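Local structure of putative NTP pyrophosphohydrolase (Exiguobacterium sibiricum 255-15, 3NL9) at residues 16-20 and 136-140; 25-29 and 90-94; 119-123 and 157-161. The protein is a putative nucleoside triphosphate pyrophosphohydrolase of the MazG clan that probably hydrolyses a nucleoside triphosphate to the monophosphate and pyrophosphate. All coordinates share one frame. Residue numbers count along the deposited sequence, not the author numbering.

In the fold
The three contacts differ in depth and in chemistry. Contact 1 is a surface contact between the end of helix 7-17 and the loop before helix 156-170. It relies on rings and van der Waals packing, without hydrogen bonds across. Contact 2 is partly buried. It fastens the loop before helix 31-52 to helix 87-112 with two hydrogen bonds, beside apolar packing. Contact 3 is buried, joins helix 117-128 to helix 156-170, and is mainly aliphatic. The three share no helix, but the loop of contact 1 runs between the two helices of contact 3. Contacts 2 and 3 lie on opposite sides of the chain's centre and both touch the second subunit. Contact 1 touches no other chain of the assembly.

Contact 1. Residues 16-20 and 136-140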
ATOM      1  N   GLN A  16      -7.071   1.701  18.149  1.00 20.20           N
ATOM      2  CA  GLN A  16      -7.808   1.804  19.434  1.00 21.16           C
ATOM      3  C   GLN A  16      -6.845   2.337  20.485  1.00 19.90           C
ATOM      4  O   GLN A  16      -7.144   3.308  21.147  1.00 17.02           O
ATOM      5  CB  GLN A  16      -8.382   0.452  19.921  1.00 25.96           C
ATOM      6  CG  GLN A  16      -9.520  -0.144  19.036  1.00 37.48           C
ATOM      7  CD  GLN A  16     -10.057  -1.515  19.526  1.00 48.73           C
ATOM      8  OE1 GLN A  16     -10.672  -1.614  20.591  1.00 53.37           O
ATOM      9  NE2 GLN A  16      -9.821  -2.566  18.732  1.00 52.42           N
ATOM     10  N   THR A  17      -5.654   1.742  20.580  1.00 16.39           N
ATOM     11  CA  THR A  17      -4.740   2.053  21.689  1.00 17.36           C
ATOM     12  C   THR A  17      -4.317   3.567  21.673  1.00 19.64           C
ATOM     13  O   THR A  17      -4.325   4.233  22.720  1.00 20.55           O
ATOM     14  CB  THR A  17      -3.530   1.073  21.693  1.00 18.70           C
ATOM     15  OG1 THR A  17      -3.985  -0.260  22.027  1.00 14.22           O
ATOM     16  CG2 THR A  17      -2.455   1.482  22.701  1.00 17.82           C
ATOM     17  N   PHE A  18      -4.083   4.103  20.471  1.00 19.43           N
ATOM     18  CA  PHE A  18      -3.514   5.437  20.266  1.00 20.57           C
ATOM     19  C   PHE A  18      -4.533   6.457  19.756  1.00 24.01           C
ATOM     20  O   PHE A  18      -4.163   7.559  19.299  1.00 25.25           O
ATOM     21  CB  PHE A  18      -2.290   5.296  19.326  1.00 15.58           C
ATOM     22  CG  PHE A  18      -1.131   4.655  20.023  1.00 17.69           C
ATOM     23  CD1 PHE A  18      -0.218   5.425  20.744  1.00 19.22           C
ATOM     24  CD2 PHE A  18      -1.000   3.282  20.058  1.00 13.20           C
ATOM     25  CE1 PHE A  18       0.801   4.809  21.471  1.00 25.68           C
ATOM     26  CE2 PHE A  18       0.020   2.672  20.797  1.00 15.28           C
ATOM     27  CZ  PHE A  18       0.919   3.421  21.479  1.00 17.97           C
ATOM     28  N   HIS A  19      -5.812   6.080  19.870  1.00 23.23           N
ATOM     29  CA  HIS A  19      -6.950   6.950  19.572  1.00 24.11           C
ATOM     30  C   HIS A  19      -6.947   7.447  18.122  1.00 21.38           C
ATOM     31  O   HIS A  19      -7.183   8.623  17.883  1.00 23.03           O
ATOM     32  CB  HIS A  19      -7.016   8.170  20.516  1.00 22.80           C
ATOM     33  CG  HIS A  19      -6.987   7.836  21.980  1.00 30.52           C
ATOM     34  ND1 HIS A  19      -6.872   8.807  22.954  1.00 33.75           N
ATOM     35  CD2 HIS A  19      -7.058   6.650  22.638  1.00 35.18           C
ATOM     36  CE1 HIS A  19      -6.877   8.235  24.147  1.00 34.19           C
ATOM     37  NE2 HIS A  19      -6.977   6.926  23.983  1.00 35.64           N
ATOM     38  N   HIS A  20      -6.651   6.582  17.156  1.00 19.84           N
ATOM     39  CA  HIS A  20      -6.922   6.908  15.753  1.00 20.18           C
ATOM     40  C   HIS A  20      -8.318   6.409  15.403  1.00 21.16           C
ATOM     41  O   HIS A  20      -8.881   5.568  16.123  1.00 19.91           O
ATOM     42  CB  HIS A  20      -5.858   6.313  14.812  1.00 18.92           C
ATOM     43  CG  HIS A  20      -4.467   6.751  15.136  1.00 19.68           C
ATOM     44  ND1 HIS A  20      -3.978   7.991  14.798  1.00 28.35           N
ATOM     45  CD2 HIS A  20      -3.455   6.111  15.770  1.00 27.68           C
ATOM     46  CE1 HIS A  20      -2.729   8.103  15.215  1.00 30.35           C
ATOM     47  NE2 HIS A  20      -2.382   6.971  15.798  1.00 26.93           N
ATOM     48  N   GLN A 136      -0.124   4.633  29.235  1.00 28.16           N
ATOM     49  CA  GLN A 136      -0.945   5.560  28.444  1.00 30.04           C
ATOM     50  C   GLN A 136      -0.146   6.209  27.305  1.00 28.93           C
ATOM     51  O   GLN A 136       1.039   6.452  27.440  1.00 31.79           O
ATOM     52  CB  GLN A 136      -1.555   6.630  29.357  1.00 31.86           C
ATOM     53  CG  GLN A 136      -2.575   6.081  30.391  1.00 40.35           C
ATOM     54  CD  GLN A 136      -3.807   5.426  29.733  1.00 49.17           C
ATOM     55  OE1 GLN A 136      -4.397   5.979  28.795  1.00 43.91           O
ATOM     56  NE2 GLN A 136      -4.200   4.249  30.236  1.00 52.82           N
ATOM     57  N   PRO A 137      -0.796   6.482  26.164  1.00 29.66           N
ATOM     58  CA  PRO A 137      -0.058   7.144  25.078  1.00 27.71           C
ATOM     59  C   PRO A 137       0.357   8.570  25.465  1.00 27.93           C
ATOM     60  O   PRO A 137      -0.258   9.178  26.347  1.00 28.71           O
ATOM     61  CB  PRO A 137      -1.060   7.181  23.920  1.00 27.94           C
ATOM     62  CG  PRO A 137      -2.223   6.352  24.335  1.00 30.18           C
ATOM     63  CD  PRO A 137      -2.204   6.217  25.815  1.00 29.98           C
ATOM     64  N   ILE A 138       1.418   9.064  24.838  1.00 29.19           N
ATOM     65  CA  ILE A 138       1.874  10.441  25.050  1.00 30.92           C
ATOM     66  C   ILE A 138       1.510  11.261  23.813  1.00 30.35           C
ATOM     67  O   ILE A 138       1.998  10.979  22.715  1.00 28.01           O
ATOM     68  CB  ILE A 138       3.412  10.538  25.310  1.00 32.55           C
ATOM     69  CG1 ILE A 138       3.895   9.476  26.307  1.00 33.81           C
ATOM     70  CG2 ILE A 138       3.785  11.956  25.837  1.00 30.85           C
ATOM     71  CD1 ILE A 138       5.406   9.311  26.352  1.00 33.10           C
ATOM     72  N   PHE A 139       0.626  12.250  23.994  1.00 32.06           N
ATOM     73  CA  PHE A 139       0.167  13.115  22.894  1.00 34.83           C
ATOM     74  C   PHE A 139       0.736  14.540  23.048  1.00 35.91           C
ATOM     75  O   PHE A 139       0.593  15.145  24.094  1.00 35.47           O
ATOM     76  CB  PHE A 139      -1.375  13.218  22.866  1.00 37.74           C
ATOM     77  CG  PHE A 139      -2.082  11.903  22.684  1.00 32.41           C
ATOM     78  CD1 PHE A 139      -1.953  11.198  21.500  1.00 26.45           C
ATOM     79  CD2 PHE A 139      -2.903  11.395  23.690  1.00 34.03           C
ATOM     80  CE1 PHE A 139      -2.604   9.964  21.333  1.00 27.61           C
ATOM     81  CE2 PHE A 139      -3.563  10.190  23.536  1.00 27.70           C
ATOM     82  CZ  PHE A 139      -3.421   9.475  22.356  1.00 30.93           C
ATOM     83  N   ARG A 140       1.372  15.055  22.002  1.00 39.54           N
ATOM     84  CA  ARG A 140       1.945  16.417  22.019  1.00 44.79           C
ATOM     85  C   ARG A 140       0.818  17.450  21.842  1.00 47.78           C
ATOM     86  O   ARG A 140      -0.070  17.239  21.006  1.00 48.10           O
ATOM     87  CB  ARG A 140       2.980  16.532  20.886  1.00 45.78           C
ATOM     88  CG  ARG A 140       3.672  17.906  20.715  1.00 46.92           C
ATOM     89  CD  ARG A 140       3.749  18.275  19.239  1.00 49.03           C
ATOM     90  NE  ARG A 140       4.880  17.707  18.502  1.00 46.28           N
ATOM     91  CZ  ARG A 140       4.881  17.409  17.199  1.00 52.13           C
ATOM     92  NH1 ARG A 140       3.790  17.566  16.443  1.00 59.07           N
ATOM     93  NH2 ARG A 140       5.985  16.918  16.645  1.00 53.39           N
TER
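His19 has positive phi (59°) just past a helix, and its ring is set against a loop more than 100 residues on in the chain. It is the C-prime residue of a Schellman motif that ends helix 7-17. His20 N pairs with His15 O, and His19 N makes a weak bond to Gln16 O (3.3 Å). Phe18 is the first residue to leave the helical conformation.

The turn presents the carbonyls of Thr17 and Phe18 and the rings of Phe18 and His19 to extended loop 136-140. No hydrogen bond crosses between the segments. Pro137 is the best covered residue. Its CB lies 3.7 Å from Phe18 CD1, and its CG lies 3.4 Å from Thr17 O. Phe18 is buried and also stacks on Phe14 of helix 7-17 and touches Val146. Ile138, whose CA-to-CB bond points away, makes backbone hydrogen bonds with Met147.

The contact joins the end of the first helix to a long loop at the surface of this all-helical fold. Phe18 O lies at the edge of the Phe139 ring, near its plane, 3.5 Å from Phe139 CE1. The His19 and Phe139 rings meet obliquely, planes at 36°, with His19 ND1 3.6 Å from Phe139 CZ.

Contact 2. Residues 25-29 and 90-94; sequences QPTAI and RLVGQ. With EDO (1,2-ethanediol), chain C.
Segment 25-29 is an irregular, mostly extended run, psi 124 to 137° from Pro26 to Ile29. It crosses helix 87-112 at residues 90-94 (about -64/-44, Gln94 N to Arg90 O 3.0 Å). Ala28 and Leu91 are the closest CA pair (4.2 Å). Gln94 has chi1 m (-77°), chi2 t and chi3 near -5°, so its amide faces the backbone of Ile29. Ile29 N donates to Gln94 OE1 (2.9 Å), and Gln94 NE2 donates to Ile29 O (3.0 Å). NE2 also bonds Ser53 OG of the second subunit. Leu91 is t, p: its CD1 lies 3.5 Å from Thr27 O and its CD2 3.7 Å from Pro26 CB. Ala28 CB packs 4.1 Å from Leu91 CB and Arg90 CB. Thr27 is m, and its OG1 donates to Gln25 O (2.9 Å). Ala28 N donates to O1 of the 1,2-ethanediol (2.9 Å). The Gln94 amide thus pairs with N and O of one residue, as a neighbouring strand would, tying an irregular loop to a helix at the subunit interface.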
ATOM      1  N   GLN A  25     -18.724  -0.592  11.940  1.00 33.44           N
ATOM      2  CA  GLN A  25     -19.500  -0.938  10.762  1.00 33.26           C
ATOM      3  C   GLN A  25     -18.793  -0.359   9.533  1.00 30.42           C
ATOM      4  O   GLN A  25     -18.232   0.736   9.601  1.00 30.62           O
ATOM      5  CB  GLN A  25     -20.902  -0.366  10.898  1.00 33.47           C
ATOM      6  CG  GLN A  25     -21.637  -0.959  12.078  1.00 42.11           C
ATOM      7  CD  GLN A  25     -23.102  -0.656  12.042  1.00 53.83           C
ATOM      8  OE1 GLN A  25     -23.834  -1.161  11.185  1.00 60.10           O
ATOM      9  NE2 GLN A  25     -23.551   0.177  12.970  1.00 58.92           N
ATOM     10  N   PRO A  26     -18.799  -1.095   8.414  1.00 27.66           N
ATOM     11  CA  PRO A  26     -18.275  -0.541   7.166  1.00 27.01           C
ATOM     12  C   PRO A  26     -18.833   0.863   6.894  1.00 25.07           C
ATOM     13  O   PRO A  26     -20.045   1.060   6.901  1.00 21.79           O
ATOM     14  CB  PRO A  26     -18.726  -1.566   6.123  1.00 26.27           C
ATOM     15  CG  PRO A  26     -18.797  -2.850   6.905  1.00 23.64           C
ATOM     16  CD  PRO A  26     -19.354  -2.447   8.216  1.00 29.03           C
ATOM     17  N   THR A  27     -17.933   1.827   6.709  1.00 26.55           N
ATOM     18  CA  THR A  27     -18.281   3.247   6.564  1.00 25.68           C
ATOM     19  C   THR A  27     -17.332   3.903   5.557  1.00 22.34           C
ATOM     20  O   THR A  27     -16.133   3.800   5.711  1.00 20.64           O
ATOM     21  CB  THR A  27     -18.132   4.001   7.896  1.00 28.51           C
ATOM     22  OG1 THR A  27     -19.030   3.470   8.887  1.00 29.57           O
ATOM     23  CG2 THR A  27     -18.431   5.484   7.700  1.00 30.35           C
ATOM     24  N   ALA A  28     -17.866   4.591   4.551  1.00 20.06           N
ATOM     25  CA  ALA A  28     -17.023   5.321   3.599  1.00 22.31           C
ATOM     26  C   ALA A  28     -16.130   6.318   4.344  1.00 21.82           C
ATOM     27  O   ALA A  28     -16.608   7.028   5.203  1.00 19.04           O
ATOM     28  CB  ALA A  28     -17.879   6.082   2.551  1.00 18.22           C
ATOM     29  N   ILE A  29     -14.863   6.395   3.969  1.00 20.64           N
ATOM     30  CA  ILE A  29     -13.922   7.345   4.587  1.00 22.81           C
ATOM     31  C   ILE A  29     -14.207   8.757   4.011  1.00 23.98           C
ATOM     32  O   ILE A  29     -14.204   8.943   2.784  1.00 22.63           O
ATOM     33  CB  ILE A  29     -12.449   6.925   4.327  1.00 23.14           C
ATOM     34  CG1 ILE A  29     -12.143   5.565   4.947  1.00 21.12           C
ATOM     35  CG2 ILE A  29     -11.470   7.964   4.908  1.00 23.85           C
ATOM     36  CD1 ILE A  29     -10.834   4.968   4.461  1.00 18.78           C
ATOM     37  N   ARG A  90     -19.225   5.066  -2.628  0.50 19.70           N
ATOM     38  CA  ARG A  90     -17.910   5.539  -2.199  0.50 20.66           C
ATOM     39  C   ARG A  90     -17.155   4.466  -1.396  0.50 19.30           C
ATOM     40  O   ARG A  90     -15.955   4.274  -1.596  0.50 17.50           O
ATOM     41  CB  ARG A  90     -18.036   6.868  -1.422  0.50 21.97           C
ATOM     42  CG  ARG A  90     -18.705   7.976  -2.259  0.50 25.64           C
ATOM     43  CD  ARG A  90     -18.659   9.398  -1.659  0.50 24.83           C
ATOM     44  NE  ARG A  90     -19.337   9.527  -0.368  0.50 31.18           N
ATOM     45  CZ  ARG A  90     -20.630   9.803  -0.204  0.50 23.47           C
ATOM     46  NH1 ARG A  90     -21.431   9.975  -1.252  0.50 26.34           N
ATOM     47  NH2 ARG A  90     -21.128   9.891   1.028  0.50 19.62           N
ATOM     48  N   LEU A  91     -17.847   3.758  -0.498  1.00 20.82           N
ATOM     49  CA  LEU A  91     -17.194   2.697   0.310  1.00 21.36           C
ATOM     50  C   LEU A  91     -16.691   1.560  -0.574  1.00 20.73           C
ATOM     51  O   LEU A  91     -15.567   1.060  -0.429  1.00 18.03           O
ATOM     52  CB  LEU A  91     -18.182   2.148   1.365  1.00 23.32           C
ATOM     53  CG  LEU A  91     -17.734   1.018   2.299  1.00 23.85           C
ATOM     54  CD1 LEU A  91     -16.531   1.465   3.180  1.00 19.53           C
ATOM     55  CD2 LEU A  91     -18.920   0.529   3.139  1.00 23.44           C
ATOM     56  N   VAL A  92     -17.539   1.167  -1.516  1.00 22.50           N
ATOM     57  CA  VAL A  92     -17.200   0.068  -2.401  1.00 21.15           C
ATOM     58  C   VAL A  92     -15.976   0.428  -3.232  1.00 19.29           C
ATOM     59  O   VAL A  92     -15.041  -0.366  -3.332  1.00 16.95           O
ATOM     60  CB  VAL A  92     -18.396  -0.298  -3.281  1.00 23.02           C
ATOM     61  CG1 VAL A  92     -18.011  -1.268  -4.367  1.00 17.58           C
ATOM     62  CG2 VAL A  92     -19.511  -0.827  -2.411  1.00 19.82           C
ATOM     63  N   GLY A  93     -15.948   1.632  -3.781  1.00 18.87           N
ATOM     64  CA  GLY A  93     -14.811   2.063  -4.602  1.00 19.52           C
ATOM     65  C   GLY A  93     -13.513   2.228  -3.832  1.00 15.60           C
ATOM     66  O   GLY A  93     -12.442   1.986  -4.352  1.00 19.54           O
ATOM     67  N   GLN A  94     -13.614   2.687  -2.592  1.00 18.15           N
ATOM     68  CA  GLN A  94     -12.466   2.760  -1.698  1.00 15.50           C
ATOM     69  C   GLN A  94     -11.905   1.368  -1.396  1.00 17.65           C
ATOM     70  O   GLN A  94     -10.689   1.131  -1.506  1.00 17.75           O
ATOM     71  CB  GLN A  94     -12.875   3.442  -0.394  1.00 14.34           C
ATOM     72  CG  GLN A  94     -13.001   4.918  -0.520  1.00 12.95           C
ATOM     73  CD  GLN A  94     -13.677   5.590   0.665  1.00 21.10           C
ATOM     74  OE1 GLN A  94     -14.150   4.930   1.564  1.00 19.62           O
ATOM     75  NE2 GLN A  94     -13.710   6.922   0.666  1.00 26.09           N
TER
HETATM   76  C1  EDO C 202     -21.470   3.366   3.549  1.00 37.67           C
HETATM   77  O1  EDO C 202     -20.718   4.218   4.421  1.00 32.67           O
HETATM   78  C2  EDO C 202     -22.395   2.450   4.353  1.00 37.90           C
HETATM   79  O2  EDO C 202     -23.030   3.186   5.405  1.00 36.93           O

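Contact 3. Residues 119-123 and 157-161; sequences LFEIV and PQLEA
Leu159 and Ile122 carry most of this contact, with Leu119 and Gln158 next. Both segments are regular helix throughout, with phi/psi near -65/-43. They run antiparallel: the angle between their N-to-C directions is 165° and the axes approach to 9.5 Å. The closest CA pair is Leu119 and Leu159, 5.9 Å apart. No hydrogen bond crosses between the segments.

Leu159 takes the m, t rotamer. Its CA-to-CB bond points sideways, but the end of the side chain comes nearer to helix 119-123. There it makes van der Waals contacts, chiefly with aliphatic side chains. Its CD2 lies 3.3 Å from Leu119 O, 3.8 Å from Leu119 CD2 and 3.8 Å from Ile122 CG2. Its CD1 lies 4.1 Å from Val123 CG2. Leu159 therefore meets three residues, Leu119, Ile122 and Val123, that span about one turn of the opposing helix.

This is a pair of antiparallel helices, 117-128 and 156-170, in an all-alpha protein of the MazG clan. A long loop links them in sequence. The pair also lies against the second subunit: Asp96 of that subunit packs on Leu159, and its Thr99 packs on Leu119 and Val123.

The CA-to-CB bond of Ile122 points toward the partner helix, with chi1 m and chi2 t. Its CD1 reaches to 3.7 Å from Gln158 O, and its CG2 is 3.8 Å from Gln158 CB. Leu119 is likewise m, t; its CA-to-CB bond points sideways, its end coming nearer. Leu119 and Ile122 both pack on Glu162. Gln158, chi1 m and chi2 t, points its CB toward helix 119-123 at the exposed margin.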
ATOM      1  N   LEU A 119       8.885  -8.252   9.199  1.00 18.01           N
ATOM      2  CA  LEU A 119       9.128  -6.828   9.196  1.00 17.24           C
ATOM      3  C   LEU A 119       7.936  -6.072   9.762  1.00 16.74           C
ATOM      4  O   LEU A 119       8.102  -5.159  10.575  1.00 18.19           O
ATOM      5  CB  LEU A 119       9.447  -6.343   7.775  1.00 14.33           C
ATOM      6  CG  LEU A 119      10.701  -6.925   7.093  1.00 19.04           C
ATOM      7  CD1 LEU A 119      10.700  -6.566   5.565  1.00 18.74           C
ATOM      8  CD2 LEU A 119      11.981  -6.425   7.750  1.00 24.63           C
ATOM      9  N   PHE A 120       6.728  -6.425   9.309  1.00 16.28           N
ATOM     10  CA  PHE A 120       5.508  -5.817   9.857  1.00 16.14           C
ATOM     11  C   PHE A 120       5.448  -6.042  11.399  1.00 15.56           C
ATOM     12  O   PHE A 120       5.093  -5.144  12.141  1.00 20.63           O
ATOM     13  CB  PHE A 120       4.246  -6.409   9.176  1.00 15.89           C
ATOM     14  CG  PHE A 120       2.941  -5.929   9.786  1.00 16.90           C
ATOM     15  CD1 PHE A 120       2.433  -6.530  10.902  1.00 17.69           C
ATOM     16  CD2 PHE A 120       2.242  -4.872   9.217  1.00 18.07           C
ATOM     17  CE1 PHE A 120       1.254  -6.109  11.462  1.00 18.60           C
ATOM     18  CE2 PHE A 120       1.020  -4.438   9.770  1.00 20.17           C
ATOM     19  CZ  PHE A 120       0.536  -5.050  10.886  1.00 22.13           C
ATOM     20  N   GLU A 121       5.784  -7.244  11.851  1.00 16.68           N
ATOM     21  CA  GLU A 121       5.794  -7.567  13.303  1.00 18.89           C
ATOM     22  C   GLU A 121       6.697  -6.613  14.108  1.00 15.87           C
ATOM     23  O   GLU A 121       6.340  -6.179  15.189  1.00 19.72           O
ATOM     24  CB  GLU A 121       6.235  -9.023  13.504  1.00 20.62           C
ATOM     25  CG  GLU A 121       6.179  -9.507  14.941  1.00 34.02           C
ATOM     26  CD  GLU A 121       6.511 -11.012  15.065  1.00 45.57           C
ATOM     27  OE1 GLU A 121       6.407 -11.753  14.053  1.00 54.51           O
ATOM     28  OE2 GLU A 121       6.865 -11.447  16.180  1.00 55.29           O
ATOM     29  N   ILE A 122       7.859  -6.280  13.554  1.00 17.73           N
ATOM     30  CA  ILE A 122       8.797  -5.351  14.203  1.00 17.87           C
ATOM     31  C   ILE A 122       8.173  -3.939  14.307  1.00 17.68           C
ATOM     32  O   ILE A 122       8.215  -3.285  15.372  1.00 20.16           O
ATOM     33  CB  ILE A 122      10.178  -5.351  13.458  1.00 18.13           C
ATOM     34  CG1 ILE A 122      10.885  -6.678  13.716  1.00 21.34           C
ATOM     35  CG2 ILE A 122      11.027  -4.160  13.907  1.00 18.36           C
ATOM     36  CD1 ILE A 122      11.935  -7.026  12.705  1.00 17.84           C
ATOM     37  N   VAL A 123       7.538  -3.492  13.228  1.00 17.37           N
ATOM     38  CA  VAL A 123       6.894  -2.153  13.187  1.00 18.09           C
ATOM     39  C   VAL A 123       5.747  -2.133  14.178  1.00 19.33           C
ATOM     40  O   VAL A 123       5.607  -1.208  14.985  1.00 20.35           O
ATOM     41  CB  VAL A 123       6.418  -1.796  11.738  1.00 18.81           C
ATOM     42  CG1 VAL A 123       5.542  -0.555  11.714  1.00 17.76           C
ATOM     43  CG2 VAL A 123       7.609  -1.533  10.839  1.00 17.08           C
ATOM     44  N   PRO A 157      16.823  -0.321  13.179  1.00 27.35           N
ATOM     45  CA  PRO A 157      17.923  -1.279  13.221  1.00 26.43           C
ATOM     46  C   PRO A 157      17.474  -2.739  13.255  1.00 25.71           C
ATOM     47  O   PRO A 157      18.188  -3.609  12.753  1.00 25.44           O
ATOM     48  CB  PRO A 157      18.661  -0.895  14.518  1.00 28.72           C
ATOM     49  CG  PRO A 157      18.279   0.560  14.732  1.00 30.95           C
ATOM     50  CD  PRO A 157      16.854   0.593  14.336  1.00 26.67           C
ATOM     51  N   GLN A 158      16.318  -3.017  13.857  1.00 23.56           N
ATOM     52  CA  GLN A 158      15.802  -4.399  13.936  1.00 22.99           C
ATOM     53  C   GLN A 158      15.291  -4.837  12.544  1.00 20.88           C
ATOM     54  O   GLN A 158      15.469  -6.006  12.105  1.00 18.96           O
ATOM     55  CB  GLN A 158      14.656  -4.465  14.961  1.00 24.43           C
ATOM     56  CG  GLN A 158      14.957  -3.817  16.347  1.00 35.13           C
ATOM     57  CD  GLN A 158      13.764  -3.847  17.300  1.00 46.37           C
ATOM     58  OE1 GLN A 158      13.367  -4.921  17.747  1.00 55.53           O
ATOM     59  NE2 GLN A 158      13.197  -2.669  17.626  1.00 38.74           N
ATOM     60  N   LEU A 159      14.658  -3.888  11.858  1.00 18.19           N
ATOM     61  CA  LEU A 159      14.153  -4.116  10.507  1.00 19.15           C
ATOM     62  C   LEU A 159      15.347  -4.463   9.657  1.00 18.02           C
ATOM     63  O   LEU A 159      15.304  -5.424   8.912  1.00 20.71           O
ATOM     64  CB  LEU A 159      13.414  -2.886   9.921  1.00 17.22           C
ATOM     65  CG  LEU A 159      12.059  -2.502  10.514  1.00 21.90           C
ATOM     66  CD1 LEU A 159      11.559  -1.070  10.048  1.00 26.56           C
ATOM     67  CD2 LEU A 159      11.026  -3.639  10.163  1.00 18.84           C
ATOM     68  N   GLU A 160      16.452  -3.723   9.813  1.00 18.82           N
ATOM     69  CA  GLU A 160      17.668  -4.035   9.054  1.00 19.13           C
ATOM     70  C   GLU A 160      18.241  -5.417   9.402  1.00 20.41           C
ATOM     71  O   GLU A 160      18.673  -6.181   8.502  1.00 16.54           O
ATOM     72  CB  GLU A 160      18.751  -2.959   9.267  1.00 19.39           C
ATOM     73  CG  GLU A 160      20.098  -3.245   8.539  1.00 19.95           C
ATOM     74  CD  GLU A 160      21.143  -2.135   8.732  1.00 27.12           C
ATOM     75  OE1 GLU A 160      20.767  -0.943   8.868  1.00 27.52           O
ATOM     76  OE2 GLU A 160      22.337  -2.455   8.740  1.00 27.32           O
ATOM     77  N   ALA A 161      18.293  -5.732  10.696  1.00 20.09           N
ATOM     78  CA  ALA A 161      18.771  -7.046  11.125  1.00 21.43           C
ATOM     79  C   ALA A 161      17.892  -8.171  10.566  1.00 19.87           C
ATOM     80  O   ALA A 161      18.380  -9.261  10.260  1.00 21.52           O
ATOM     81  CB  ALA A 161      18.823  -7.123  12.689  1.00 22.88           C
TER